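PDB 5HQA: alpha-glucosidase from Pseudoalteromonas sp. K8, which hydrolyses alpha-glucosides as a family 97 glycoside hydrolase, probably binding its carbohydrate substrate at a site that holds a calcium ion. Local coordinates for residues A[43-48]-A[118-123]; A[74-79]-A[242-247]; A[160-165]-A[203-208]; A[549-554]-A[578-583]; A[571-576]-A[604-609]. All coordinates share one frame; numbering follows the deposited sequence.

Interaction 1 (A[43-48]-A[118-123]); sequences KQHAPF and AGLNNI
H45 reaches across to the turn at G119 and L120 with its imidazole ring, a compact case of one aromatic side chain tying a loop to the start of a strand. Its CG stands anti to the backbone N (chi1 -160°), which carries the ring out toward residues 119-123. The carbonyl of G119 meets this ring at its edge, near the plane, with O 3.3 Å from H45 CD2. L120 comes differently: its CD1 methyl lies over one face of the imidazole, 4.0 Å from H45 NE2. I123 CG2 approaches obliquely, 4.2 Å from H45 CD2. Two further bonds bear on how the ring is turned. H45 ND1 donates to the carbonyl O of A46 at 2.8 Å, nearly straight and close to the ring plane, and on the other nitrogen a water sits 2.7 Å from H45 NE2, in plane, while donating to A118 O at 2.7 Å. Both ring nitrogens are thus engaged, one within its loop and one through water to the facing segment. Strand 122-134 pairs with 30-42 in one of the N-terminal domain's antiparallel sheets; F42 packs edge-to-face on H45, and L120 rests on V114 of strand 107-114, in the other.

Interaction 2 (A[74-79]-A[242-247]); sequences QTVVDQ and NSDIIL
V76 and D244 meet at a slant in van der Waals contact, the valine methyl CG1 pressing on the aliphatic part of the aspartate, 3.7 Å from D244 CB. V76 CG1 is held anti to the backbone N (chi1 175°) and faces D244, while the other methyl, CG2, makes a looser apolar contact with L247 CD1 at 4.5 Å. Strand 75-89, second from one edge of an antiparallel sheet in the N-terminal domain, thus receives the short helix 245-248, which comes after strand 224-234 and helix 237-241. D244 is the N-cap residue, although its carboxylate makes no capping bond; S243 OG instead accepts from I245 N at 3.1 Å in an ST turn. The polar link between the segments is made by water. One water accepts from V77 N at 2.9 Å and lies 2.8 Å from D244 OD2; a second lies 2.8 Å from V77 O and 2.9 Å from D244 OD2. The other carboxylate oxygen, D244 OD1, forms a salt bridge with R73.

Interaction 3 (A[160-165]-A[203-208]); sequences TPLNDA and GVFQAD
F205 turns its ring toward L162 and A165, and the two neighbours meet it in different ways. L162 comes at the far end of the ring obliquely, with its CD1 methyl 3.6 Å from F205 CZ and its CG also near that end; the leucine has CG anti to the backbone N (chi1 -180°), which directs the branch at the CZ end of the phenyl. A165 offers its carbonyl instead, O lying 3.4 Å from F205 CE2 at the ring edge, near the ring plane, and its CB sits 4.4 Å from the same carbon. The contact joins two antiparallel sheets of the N-terminal domain: residues 162-164 form a 3-10 turn directly after strand 158-161, the outermost strand of one sheet, whereas F205 belongs to strand 204-209 of the other. An alanine in place of F205 takes the ring away, which would probably open a gap between L162 CD1 and A165. F172 meets both the F205 ring and the L162 side chain, and Q199 NE2 donates to the carbonyls of L162 and A165.

Interaction 4 (A[549-554]-A[578-583]); sequences DVPTDW and DKYTGN
Y580 lays its phenol ring over P551, whose CB stands above the centre of one face, 3.7 Å from the ring centroid and 14° off the ring normal, a CH-pi contact made by a single proline carbon. Y580 CG lies anti to the carbonyl carbon (chi1 -55°), which brings the ring to P551. The opposite face carries K579 CG, offset toward the rim, which sandwiches the ring between its own neighbour in sequence and the partner segment. At the edge, D549 O lies 3.5 Å from Y580 CE1, in the ring plane. V550 O, which accepts a hydrogen bond from K265 NZ, lies 3.5 Å from Y580 OH. A serine here has no ring to lie between P551 CB and K579 CG, and would probably leave a gap there and the lysine chain free to shift. Beside the ring, a water donates to D549 OD1 at 2.9 Å and accepts from K579 NZ at 3.0 Å; D549 OD1 also bonds to Q545 NE2, and its OD2 pairs with R657. The contact joins the loop after helix 541-549 to the C-terminal beta domain, and its chemistry implies a mainly apolar clasp whose opposite charges probably attract across water rather than by direct pairing.

Interaction 5 (A[571-576]-A[604-609]); sequences ARKERK and FLDNGK
A571 opens the contact by setting its CB methyl over the centre of the F604 ring, 3.8 Å from the centroid and only 5° off the normal. This CH-pi contact is a case of a single methyl packing on an aromatic face; with CG between its backbone N and carbonyl carbon (chi1 56°), F604 turns a ring face to the methyl. W585 also meets the F604 ring. R572 turns to the other side of the strand, where it makes cation-pi contacts with W554 and F570, and the next contact falls to K573. Both A571 and K573 belong to strand 567-574, second in the six-stranded antiparallel sheet of the C-terminal domain, while residues 604-609 lie in the connection between strands 596-601 and 611-618, with a type II beta turn from D606 to K609. K573 is fully extended beyond CG, and the carboxylate of D606 comes to meet it from the opposite direction. The resulting salt bridge is short, K573 NZ to D606 OD2 at 2.6 Å, entering on the syn side of that oxygen and 19° out of the carboxylate plane. D606 OD1 accepts from W585 NE1, so both carboxylate oxygens are engaged. A water accepts from K573 NZ at 3.1 Å and from K609 NZ at 3.0 Å, bridging two ammonium groups that lie 5.1 Å apart.

From the N terminus, interaction 1 closes a loop of about 70 residues, joining the segment after strand 30-42 to the start of strand 122-134. Interaction 2 opens within that span and closes far beyond it, so the two cross. Interaction 3 falls wholly within the span of interaction 2 and links two sheets of the N-terminal domain. Beyond the parallel-stranded catalytic part, interactions 4 and 5 cross each other: the first ties the loop after helix 541-549 to the C-terminal sheet domain, the second joins a strand and a connection within it. They touch, with D553 O 2.9 Å from R575 N. Q74 packs on R575, bringing interactions 2 and 5 together across the domains.

Interaction 1 (A[43-48]-A[118-123])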
# COMPACT_ATOMS: atom_id res chain seq x y z
N LYS A 43 9.07 18.59 -24.20
CA LYS A 43 9.06 20.04 -24.21
C LYS A 43 9.68 20.58 -25.48
O LYS A 43 9.14 21.50 -26.12
CB LYS A 43 9.80 20.59 -22.98
CG LYS A 43 9.91 22.10 -22.99
CD LYS A 43 10.61 22.61 -21.75
CE LYS A 43 10.93 24.08 -21.91
NZ LYS A 43 11.93 24.50 -20.89
N GLN A 44 10.81 20.02 -25.89
CA GLN A 44 11.54 20.52 -27.05
C GLN A 44 11.75 19.46 -28.11
O GLN A 44 11.60 19.74 -29.30
CB GLN A 44 12.89 21.10 -26.60
CG GLN A 44 13.72 21.67 -27.73
CD GLN A 44 13.01 22.78 -28.50
OE1 GLN A 44 12.39 23.67 -27.90
NE2 GLN A 44 13.10 22.73 -29.83
N HIS A 45 12.09 18.24 -27.72
CA HIS A 45 12.28 17.16 -28.67
C HIS A 45 11.00 16.93 -29.48
O HIS A 45 9.89 17.16 -29.01
CB HIS A 45 12.66 15.88 -27.92
CG HIS A 45 13.33 14.86 -28.78
ND1 HIS A 45 12.63 14.00 -29.59
CD2 HIS A 45 14.64 14.56 -28.95
CE1 HIS A 45 13.48 13.20 -30.22
NE2 HIS A 45 14.70 13.53 -29.85
N ALA A 46 11.18 16.48 -30.73
CA ALA A 46 10.04 16.12 -31.57
C ALA A 46 9.29 14.93 -30.96
O ALA A 46 9.90 14.09 -30.29
CB ALA A 46 10.50 15.78 -32.98
N PRO A 47 7.98 14.83 -31.17
CA PRO A 47 7.19 13.80 -30.47
C PRO A 47 7.45 12.39 -30.98
O PRO A 47 7.84 12.17 -32.13
CB PRO A 47 5.74 14.22 -30.74
CG PRO A 47 5.80 15.00 -32.01
CD PRO A 47 7.12 15.73 -31.96
N PHE A 48 7.23 11.42 -30.09
CA PHE A 48 7.15 10.01 -30.48
C PHE A 48 5.67 9.67 -30.53
O PHE A 48 5.08 9.19 -29.56
CB PHE A 48 7.89 9.11 -29.48
CG PHE A 48 9.38 9.12 -29.61
CD1 PHE A 48 10.01 9.95 -30.53
CD2 PHE A 48 10.16 8.29 -28.82
CE1 PHE A 48 11.40 9.96 -30.65
CE2 PHE A 48 11.54 8.29 -28.94
CZ PHE A 48 12.16 9.13 -29.85
N ALA A 118 20.60 9.42 -31.95
CA ALA A 118 21.05 10.76 -32.27
C ALA A 118 19.97 11.79 -31.94
O ALA A 118 18.80 11.60 -32.28
CB ALA A 118 21.44 10.84 -33.75
N GLY A 119 20.37 12.86 -31.26
CA GLY A 119 19.47 13.93 -30.89
C GLY A 119 18.65 13.69 -29.64
O GLY A 119 17.88 14.58 -29.26
N LEU A 120 18.78 12.53 -29.00
CA LEU A 120 18.09 12.23 -27.74
C LEU A 120 19.06 12.53 -26.61
O LEU A 120 19.79 11.65 -26.14
CB LEU A 120 17.61 10.79 -27.69
CG LEU A 120 16.71 10.50 -26.48
CD1 LEU A 120 15.30 11.02 -26.75
CD2 LEU A 120 16.69 9.02 -26.13
N ASN A 121 19.08 13.79 -26.17
CA ASN A 121 20.03 14.21 -25.15
C ASN A 121 19.28 14.54 -23.87
O ASN A 121 18.60 13.67 -23.31
CB ASN A 121 20.85 15.38 -25.67
CG ASN A 121 21.51 15.05 -27.00
OD1 ASN A 121 22.21 14.04 -27.11
ND2 ASN A 121 21.24 15.87 -28.02
N ASN A 122 19.37 15.78 -23.39
CA ASN A 122 18.63 16.16 -22.20
C ASN A 122 17.19 16.41 -22.62
O ASN A 122 16.91 17.36 -23.35
CB ASN A 122 19.23 17.40 -21.55
CG ASN A 122 20.63 17.15 -21.05
OD1 ASN A 122 20.87 16.20 -20.30
ND2 ASN A 122 21.57 17.98 -21.48
N ILE A 123 16.28 15.54 -22.18
CA ILE A 123 14.90 15.66 -22.63
C ILE A 123 14.00 15.84 -21.42
O ILE A 123 14.35 15.50 -20.29
CB ILE A 123 14.45 14.47 -23.49
CG1 ILE A 123 14.60 13.16 -22.73
CG2 ILE A 123 15.26 14.40 -24.78
CD1 ILE A 123 13.29 12.61 -22.31
O HOH W 1 16.40 11.95 -31.21

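Interaction 2 (A[74-79]-A[242-247])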
# COMPACT_ATOMS: atom_id res chain seq x y z
N GLN A 74 5.85 -16.70 0.96
CA GLN A 74 7.28 -16.94 0.96
C GLN A 74 7.82 -17.16 -0.45
O GLN A 74 8.87 -16.61 -0.80
CB GLN A 74 7.59 -18.15 1.84
CG GLN A 74 9.01 -18.63 1.75
CD GLN A 74 9.32 -19.62 2.86
OE1 GLN A 74 8.48 -19.87 3.72
NE2 GLN A 74 10.53 -20.17 2.84
N THR A 75 7.12 -17.93 -1.27
CA THR A 75 7.53 -18.23 -2.64
C THR A 75 6.62 -17.52 -3.63
O THR A 75 5.39 -17.64 -3.55
CB THR A 75 7.51 -19.73 -2.89
OG1 THR A 75 8.35 -20.38 -1.93
CG2 THR A 75 8.00 -20.05 -4.29
N VAL A 76 7.22 -16.79 -4.57
CA VAL A 76 6.49 -16.06 -5.60
C VAL A 76 6.82 -16.72 -6.93
O VAL A 76 8.00 -16.82 -7.30
CB VAL A 76 6.87 -14.57 -5.63
CG1 VAL A 76 6.19 -13.87 -6.81
CG2 VAL A 76 6.50 -13.89 -4.30
N VAL A 77 5.78 -17.15 -7.64
CA VAL A 77 5.92 -17.78 -8.94
C VAL A 77 5.82 -16.71 -10.03
O VAL A 77 4.94 -15.85 -9.98
CB VAL A 77 4.83 -18.86 -9.13
CG1 VAL A 77 4.76 -19.31 -10.59
CG2 VAL A 77 5.10 -20.03 -8.20
N ASP A 78 6.75 -16.76 -10.99
CA ASP A 78 6.78 -15.84 -12.13
C ASP A 78 6.66 -16.66 -13.41
O ASP A 78 7.64 -17.26 -13.86
CB ASP A 78 8.07 -15.01 -12.13
CG ASP A 78 8.11 -13.96 -13.25
OD1 ASP A 78 7.21 -13.96 -14.12
OD2 ASP A 78 9.04 -13.12 -13.26
N GLN A 79 5.46 -16.70 -14.00
CA GLN A 79 5.24 -17.39 -15.27
C GLN A 79 4.60 -16.40 -16.23
O GLN A 79 3.47 -15.95 -16.00
CB GLN A 79 4.34 -18.61 -15.09
CG GLN A 79 4.97 -19.69 -14.24
CD GLN A 79 4.00 -20.81 -13.88
OE1 GLN A 79 2.80 -20.59 -13.70
NE2 GLN A 79 4.54 -22.03 -13.75
N ASN A 242 -5.18 -12.02 -5.47
CA ASN A 242 -4.24 -13.14 -5.38
C ASN A 242 -3.12 -13.10 -6.41
O ASN A 242 -2.40 -14.09 -6.57
CB ASN A 242 -5.01 -14.46 -5.48
CG ASN A 242 -5.88 -14.70 -4.27
OD1 ASN A 242 -5.49 -14.35 -3.15
ND2 ASN A 242 -7.07 -15.26 -4.48
N SER A 243 -2.91 -11.99 -7.09
CA SER A 243 -1.85 -11.89 -8.09
C SER A 243 -0.57 -11.34 -7.47
O SER A 243 -0.60 -10.50 -6.57
CB SER A 243 -2.31 -11.00 -9.25
OG SER A 243 -1.25 -10.77 -10.15
N ASP A 244 0.58 -11.82 -7.97
CA ASP A 244 1.89 -11.30 -7.61
C ASP A 244 2.49 -10.40 -8.69
O ASP A 244 3.71 -10.19 -8.71
CB ASP A 244 2.86 -12.45 -7.33
CG ASP A 244 2.49 -13.24 -6.08
OD1 ASP A 244 2.38 -12.63 -4.99
OD2 ASP A 244 2.32 -14.47 -6.19
N ILE A 245 1.67 -9.89 -9.60
CA ILE A 245 2.22 -9.22 -10.78
C ILE A 245 3.04 -7.99 -10.39
O ILE A 245 4.10 -7.73 -10.97
CB ILE A 245 1.10 -8.89 -11.78
CG1 ILE A 245 1.68 -8.39 -13.09
CG2 ILE A 245 0.11 -7.86 -11.19
CD1 ILE A 245 0.63 -8.25 -14.17
N ILE A 246 2.61 -7.24 -9.37
CA ILE A 246 3.35 -6.03 -9.00
C ILE A 246 4.75 -6.39 -8.54
O ILE A 246 5.75 -5.82 -9.00
CB ILE A 246 2.59 -5.22 -7.94
CG1 ILE A 246 1.22 -4.76 -8.47
CG2 ILE A 246 3.42 -4.01 -7.51
CD1 ILE A 246 1.30 -3.95 -9.77
N LEU A 247 4.87 -7.35 -7.62
CA LEU A 247 6.20 -7.78 -7.18
C LEU A 247 7.01 -8.34 -8.33
O LEU A 247 8.21 -8.08 -8.44
CB LEU A 247 6.09 -8.83 -6.08
CG LEU A 247 5.66 -8.34 -4.69
CD1 LEU A 247 5.43 -9.56 -3.80
CD2 LEU A 247 6.72 -7.43 -4.09
O HOH W 2 3.22 -17.15 -6.22
O HOH W 3 2.39 -15.73 -8.79

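Interaction 3 (A[160-165]-A[203-208])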
# COMPACT_ATOMS: atom_id res chain seq x y z
N THR A 160 -19.16 4.47 -8.71
CA THR A 160 -19.88 5.17 -9.78
C THR A 160 -19.82 4.39 -11.08
O THR A 160 -19.00 3.47 -11.21
CB THR A 160 -19.27 6.56 -10.05
OG1 THR A 160 -18.04 6.40 -10.77
CG2 THR A 160 -19.00 7.34 -8.77
N PRO A 161 -20.65 4.73 -12.07
CA PRO A 161 -20.37 4.32 -13.46
C PRO A 161 -18.95 4.70 -13.85
O PRO A 161 -18.44 5.75 -13.46
CB PRO A 161 -21.40 5.09 -14.27
CG PRO A 161 -22.57 5.28 -13.30
CD PRO A 161 -21.93 5.47 -11.95
N LEU A 162 -18.30 3.83 -14.64
CA LEU A 162 -16.92 4.10 -15.03
C LEU A 162 -16.77 5.45 -15.75
O LEU A 162 -15.76 6.13 -15.59
CB LEU A 162 -16.41 2.96 -15.93
CG LEU A 162 -14.97 3.05 -16.45
CD1 LEU A 162 -13.97 3.07 -15.31
CD2 LEU A 162 -14.70 1.86 -17.37
N ASN A 163 -17.79 5.86 -16.51
CA ASN A 163 -17.67 7.10 -17.26
C ASN A 163 -17.67 8.33 -16.36
O ASN A 163 -17.40 9.43 -16.87
CB ASN A 163 -18.78 7.21 -18.29
CG ASN A 163 -18.54 6.32 -19.49
OD1 ASN A 163 -17.42 5.88 -19.74
ND2 ASN A 163 -19.59 6.06 -20.25
N ASP A 164 -17.96 8.19 -15.07
CA ASP A 164 -17.92 9.33 -14.15
C ASP A 164 -16.57 9.48 -13.44
O ASP A 164 -16.41 10.43 -12.66
CB ASP A 164 -19.01 9.20 -13.08
CG ASP A 164 -20.39 9.20 -13.67
OD1 ASP A 164 -21.32 8.76 -12.96
OD2 ASP A 164 -20.55 9.60 -14.83
N ALA A 165 -15.62 8.57 -13.66
CA ALA A 165 -14.32 8.62 -13.00
C ALA A 165 -13.40 9.50 -13.83
O ALA A 165 -12.72 9.04 -14.74
CB ALA A 165 -13.74 7.21 -12.84
N GLY A 203 -14.44 6.43 -21.61
CA GLY A 203 -13.74 5.17 -21.44
C GLY A 203 -12.26 5.18 -21.79
O GLY A 203 -11.59 4.16 -21.56
N VAL A 204 -11.73 6.27 -22.33
CA VAL A 204 -10.33 6.33 -22.75
C VAL A 204 -9.54 6.99 -21.63
O VAL A 204 -9.53 8.23 -21.51
CB VAL A 204 -10.17 7.07 -24.08
CG1 VAL A 204 -8.70 7.04 -24.50
CG2 VAL A 204 -11.06 6.47 -25.15
N PHE A 205 -8.86 6.19 -20.82
CA PHE A 205 -8.05 6.74 -19.73
C PHE A 205 -6.63 6.98 -20.22
O PHE A 205 -5.93 6.04 -20.60
CB PHE A 205 -8.09 5.80 -18.53
CG PHE A 205 -9.44 5.72 -17.90
CD1 PHE A 205 -10.39 4.81 -18.36
CD2 PHE A 205 -9.80 6.61 -16.89
CE1 PHE A 205 -11.66 4.76 -17.79
CE2 PHE A 205 -11.07 6.57 -16.32
CZ PHE A 205 -12.00 5.65 -16.77
N GLN A 206 -6.22 8.25 -20.22
CA GLN A 206 -4.89 8.62 -20.69
C GLN A 206 -3.97 8.82 -19.50
O GLN A 206 -4.37 9.38 -18.47
CB GLN A 206 -4.96 9.89 -21.52
CG GLN A 206 -3.69 10.25 -22.27
CD GLN A 206 -3.84 11.59 -22.98
OE1 GLN A 206 -4.23 12.58 -22.36
NE2 GLN A 206 -3.58 11.62 -24.27
N ALA A 207 -2.73 8.33 -19.62
CA ALA A 207 -1.71 8.60 -18.61
C ALA A 207 -1.56 10.11 -18.42
O ALA A 207 -1.45 10.87 -19.39
CB ALA A 207 -0.37 7.99 -19.02
N ASP A 208 -1.57 10.53 -17.16
CA ASP A 208 -1.46 11.94 -16.79
C ASP A 208 -0.35 12.00 -15.74
O ASP A 208 -0.57 11.68 -14.58
CB ASP A 208 -2.81 12.44 -16.25
CG ASP A 208 -2.82 13.94 -15.99
OD1 ASP A 208 -1.80 14.49 -15.54
OD2 ASP A 208 -3.89 14.56 -16.22

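Interaction 4 (A[549-554]-A[578-583])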
# COMPACT_ATOMS: atom_id res chain seq x y z
N ASP A 549 -1.60 -13.19 19.57
CA ASP A 549 -1.25 -14.42 18.87
C ASP A 549 -0.87 -14.18 17.41
O ASP A 549 -0.03 -14.90 16.86
CB ASP A 549 -2.41 -15.42 18.90
CG ASP A 549 -2.60 -16.08 20.26
OD1 ASP A 549 -1.77 -15.89 21.18
OD2 ASP A 549 -3.60 -16.83 20.39
N VAL A 550 -1.48 -13.19 16.76
CA VAL A 550 -1.47 -13.18 15.29
C VAL A 550 -0.09 -12.78 14.76
O VAL A 550 0.52 -11.83 15.27
CB VAL A 550 -2.59 -12.26 14.75
CG1 VAL A 550 -2.34 -10.78 15.10
CG2 VAL A 550 -2.79 -12.48 13.24
N PRO A 551 0.44 -13.48 13.77
CA PRO A 551 1.70 -13.08 13.14
C PRO A 551 1.47 -11.97 12.12
O PRO A 551 0.34 -11.57 11.85
CB PRO A 551 2.20 -14.38 12.49
CG PRO A 551 0.95 -15.15 12.20
CD PRO A 551 -0.04 -14.79 13.27
N THR A 552 2.58 -11.46 11.56
CA THR A 552 2.54 -10.44 10.53
C THR A 552 3.35 -10.85 9.30
O THR A 552 3.59 -10.02 8.41
CB THR A 552 3.07 -9.09 11.04
OG1 THR A 552 4.49 -9.18 11.24
CG2 THR A 552 2.42 -8.71 12.37
N ASP A 553 3.76 -12.11 9.23
CA ASP A 553 4.63 -12.59 8.16
C ASP A 553 4.12 -13.97 7.77
O ASP A 553 3.89 -14.82 8.64
CB ASP A 553 6.08 -12.63 8.63
CG ASP A 553 7.06 -12.83 7.50
OD1 ASP A 553 8.14 -13.42 7.76
OD2 ASP A 553 6.77 -12.40 6.36
N TRP A 554 3.92 -14.19 6.48
CA TRP A 554 3.09 -15.29 6.03
C TRP A 554 3.82 -16.09 4.97
O TRP A 554 4.44 -15.52 4.07
CB TRP A 554 1.77 -14.77 5.45
CG TRP A 554 1.07 -13.80 6.36
CD1 TRP A 554 1.08 -12.43 6.28
CD2 TRP A 554 0.25 -14.12 7.49
NE1 TRP A 554 0.32 -11.88 7.29
CE2 TRP A 554 -0.19 -12.90 8.05
CE3 TRP A 554 -0.13 -15.33 8.10
CZ2 TRP A 554 -1.02 -12.85 9.17
CZ3 TRP A 554 -0.96 -15.28 9.21
CH2 TRP A 554 -1.39 -14.05 9.74
N ASP A 578 10.86 -16.75 14.35
CA ASP A 578 10.70 -16.25 15.73
C ASP A 578 9.89 -17.29 16.51
O ASP A 578 10.24 -18.47 16.48
CB ASP A 578 10.08 -14.85 15.71
CG ASP A 578 10.90 -13.84 14.94
OD1 ASP A 578 12.15 -13.94 14.96
OD2 ASP A 578 10.28 -12.94 14.32
N LYS A 579 8.81 -16.89 17.18
CA LYS A 579 7.97 -17.78 17.97
C LYS A 579 7.03 -18.62 17.13
O LYS A 579 6.43 -19.56 17.66
CB LYS A 579 7.14 -16.95 18.96
CG LYS A 579 6.45 -15.76 18.31
CD LYS A 579 5.60 -14.96 19.30
CE LYS A 579 4.37 -15.73 19.78
NZ LYS A 579 3.24 -14.81 20.11
N TYR A 580 6.90 -18.33 15.84
CA TYR A 580 5.90 -18.97 15.00
C TYR A 580 6.47 -20.24 14.36
O TYR A 580 7.51 -20.20 13.70
CB TYR A 580 5.43 -17.99 13.93
CG TYR A 580 4.92 -16.71 14.56
CD1 TYR A 580 3.68 -16.67 15.18
CD2 TYR A 580 5.70 -15.56 14.58
CE1 TYR A 580 3.20 -15.52 15.78
CE2 TYR A 580 5.24 -14.40 15.17
CZ TYR A 580 3.99 -14.39 15.78
OH TYR A 580 3.50 -13.25 16.38
N THR A 581 5.77 -21.36 14.57
CA THR A 581 6.26 -22.64 14.06
C THR A 581 6.11 -22.75 12.55
O THR A 581 6.78 -23.58 11.93
CB THR A 581 5.49 -23.78 14.71
OG1 THR A 581 4.10 -23.68 14.36
CG2 THR A 581 5.64 -23.73 16.21
N GLY A 582 5.23 -21.96 11.95
CA GLY A 582 4.89 -22.14 10.55
C GLY A 582 3.73 -23.08 10.31
O GLY A 582 3.38 -23.31 9.14
N ASN A 583 3.10 -23.62 11.36
CA ASN A 583 2.03 -24.58 11.17
C ASN A 583 0.63 -23.99 11.29
O ASN A 583 -0.32 -24.62 10.81
CB ASN A 583 2.16 -25.72 12.18
CG ASN A 583 3.46 -26.47 12.02
OD1 ASN A 583 4.13 -26.77 13.01
ND2 ASN A 583 3.82 -26.77 10.78
O HOH W 4 0.94 -15.34 21.88

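Interaction 5 (A[571-576]-A[604-609])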
# COMPACT_ATOMS: atom_id res chain seq x y z
N ALA A 571 -7.45 -16.09 4.08
CA ALA A 571 -6.78 -17.11 4.87
C ALA A 571 -5.28 -17.01 4.61
O ALA A 571 -4.85 -16.87 3.45
CB ALA A 571 -7.29 -18.51 4.52
N ARG A 572 -4.48 -17.04 5.68
CA ARG A 572 -3.03 -16.93 5.54
C ARG A 572 -2.34 -17.92 6.47
O ARG A 572 -2.79 -18.14 7.60
CB ARG A 572 -2.52 -15.51 5.84
CG ARG A 572 -3.24 -14.39 5.10
CD ARG A 572 -2.60 -13.06 5.42
NE ARG A 572 -3.42 -11.91 5.04
CZ ARG A 572 -3.20 -11.15 3.97
NH1 ARG A 572 -2.20 -11.42 3.14
NH2 ARG A 572 -4.00 -10.10 3.73
N LYS A 573 -1.24 -18.50 6.00
CA LYS A 573 -0.46 -19.46 6.78
C LYS A 573 0.80 -18.77 7.28
O LYS A 573 1.53 -18.16 6.49
CB LYS A 573 -0.10 -20.69 5.95
CG LYS A 573 0.36 -21.86 6.81
CD LYS A 573 0.77 -23.07 5.95
CE LYS A 573 1.13 -24.26 6.84
NZ LYS A 573 1.55 -25.45 6.06
N GLU A 574 1.06 -18.88 8.58
CA GLU A 574 2.16 -18.13 9.17
C GLU A 574 3.50 -18.62 8.63
O GLU A 574 3.68 -19.81 8.36
CB GLU A 574 2.15 -18.27 10.69
CG GLU A 574 2.48 -19.65 11.16
CD GLU A 574 2.26 -19.83 12.64
OE1 GLU A 574 1.75 -18.87 13.28
OE2 GLU A 574 2.57 -20.92 13.16
N ARG A 575 4.43 -17.69 8.45
CA ARG A 575 5.79 -18.07 8.09
C ARG A 575 6.54 -18.54 9.33
O ARG A 575 6.39 -17.98 10.41
CB ARG A 575 6.52 -16.89 7.45
CG ARG A 575 7.97 -17.21 7.10
CD ARG A 575 8.23 -16.84 5.67
NE ARG A 575 9.63 -16.99 5.27
CZ ARG A 575 10.19 -16.24 4.32
NH1 ARG A 575 9.48 -15.31 3.72
NH2 ARG A 575 11.46 -16.42 4.00
N LYS A 576 7.34 -19.60 9.16
CA LYS A 576 8.18 -20.09 10.26
C LYS A 576 9.30 -19.09 10.54
O LYS A 576 10.18 -18.88 9.71
CB LYS A 576 8.75 -21.46 9.92
CG LYS A 576 9.72 -21.97 10.97
CD LYS A 576 10.20 -23.36 10.64
CE LYS A 576 11.17 -23.86 11.69
NZ LYS A 576 11.49 -25.30 11.50
N PHE A 604 -8.35 -25.10 2.66
CA PHE A 604 -6.99 -24.55 2.65
C PHE A 604 -6.12 -25.16 3.74
O PHE A 604 -4.89 -25.13 3.62
CB PHE A 604 -7.02 -23.02 2.78
CG PHE A 604 -7.74 -22.53 4.00
CD1 PHE A 604 -7.08 -22.39 5.21
CD2 PHE A 604 -9.09 -22.17 3.92
CE1 PHE A 604 -7.75 -21.93 6.34
CE2 PHE A 604 -9.77 -21.71 5.05
CZ PHE A 604 -9.09 -21.58 6.26
N LEU A 605 -6.72 -25.72 4.79
CA LEU A 605 -5.93 -26.31 5.86
C LEU A 605 -5.13 -27.50 5.33
O LEU A 605 -5.57 -28.22 4.43
CB LEU A 605 -6.84 -26.76 7.01
CG LEU A 605 -7.60 -25.65 7.73
CD1 LEU A 605 -8.55 -26.27 8.76
CD2 LEU A 605 -6.62 -24.71 8.39
N ASP A 606 -3.95 -27.71 5.92
CA ASP A 606 -3.09 -28.81 5.51
C ASP A 606 -3.81 -30.14 5.65
O ASP A 606 -4.42 -30.43 6.69
CB ASP A 606 -1.81 -28.82 6.35
CG ASP A 606 -1.06 -27.51 6.28
OD1 ASP A 606 -1.47 -26.56 6.98
OD2 ASP A 606 -0.09 -27.43 5.51
N ASN A 607 -3.75 -30.95 4.60
CA ASN A 607 -4.44 -32.23 4.60
C ASN A 607 -3.85 -33.14 5.67
O ASN A 607 -2.64 -33.13 5.92
CB ASN A 607 -4.34 -32.89 3.23
CG ASN A 607 -5.08 -32.12 2.16
OD1 ASN A 607 -6.16 -31.58 2.40
ND2 ASN A 607 -4.50 -32.06 0.96
N GLY A 608 -4.72 -33.91 6.33
CA GLY A 608 -4.28 -34.85 7.33
C GLY A 608 -3.87 -34.27 8.66
O GLY A 608 -3.40 -35.01 9.52
N LYS A 609 -4.01 -32.96 8.86
CA LYS A 609 -3.69 -32.34 10.13
C LYS A 609 -4.96 -31.93 10.86
O LYS A 609 -5.96 -31.55 10.24
CB LYS A 609 -2.81 -31.10 9.95
CG LYS A 609 -1.38 -31.36 9.57
CD LYS A 609 -0.54 -30.13 9.92
CE LYS A 609 0.86 -30.19 9.33
NZ LYS A 609 1.64 -28.98 9.72
O HOH W 5 3.11 -26.82 8.33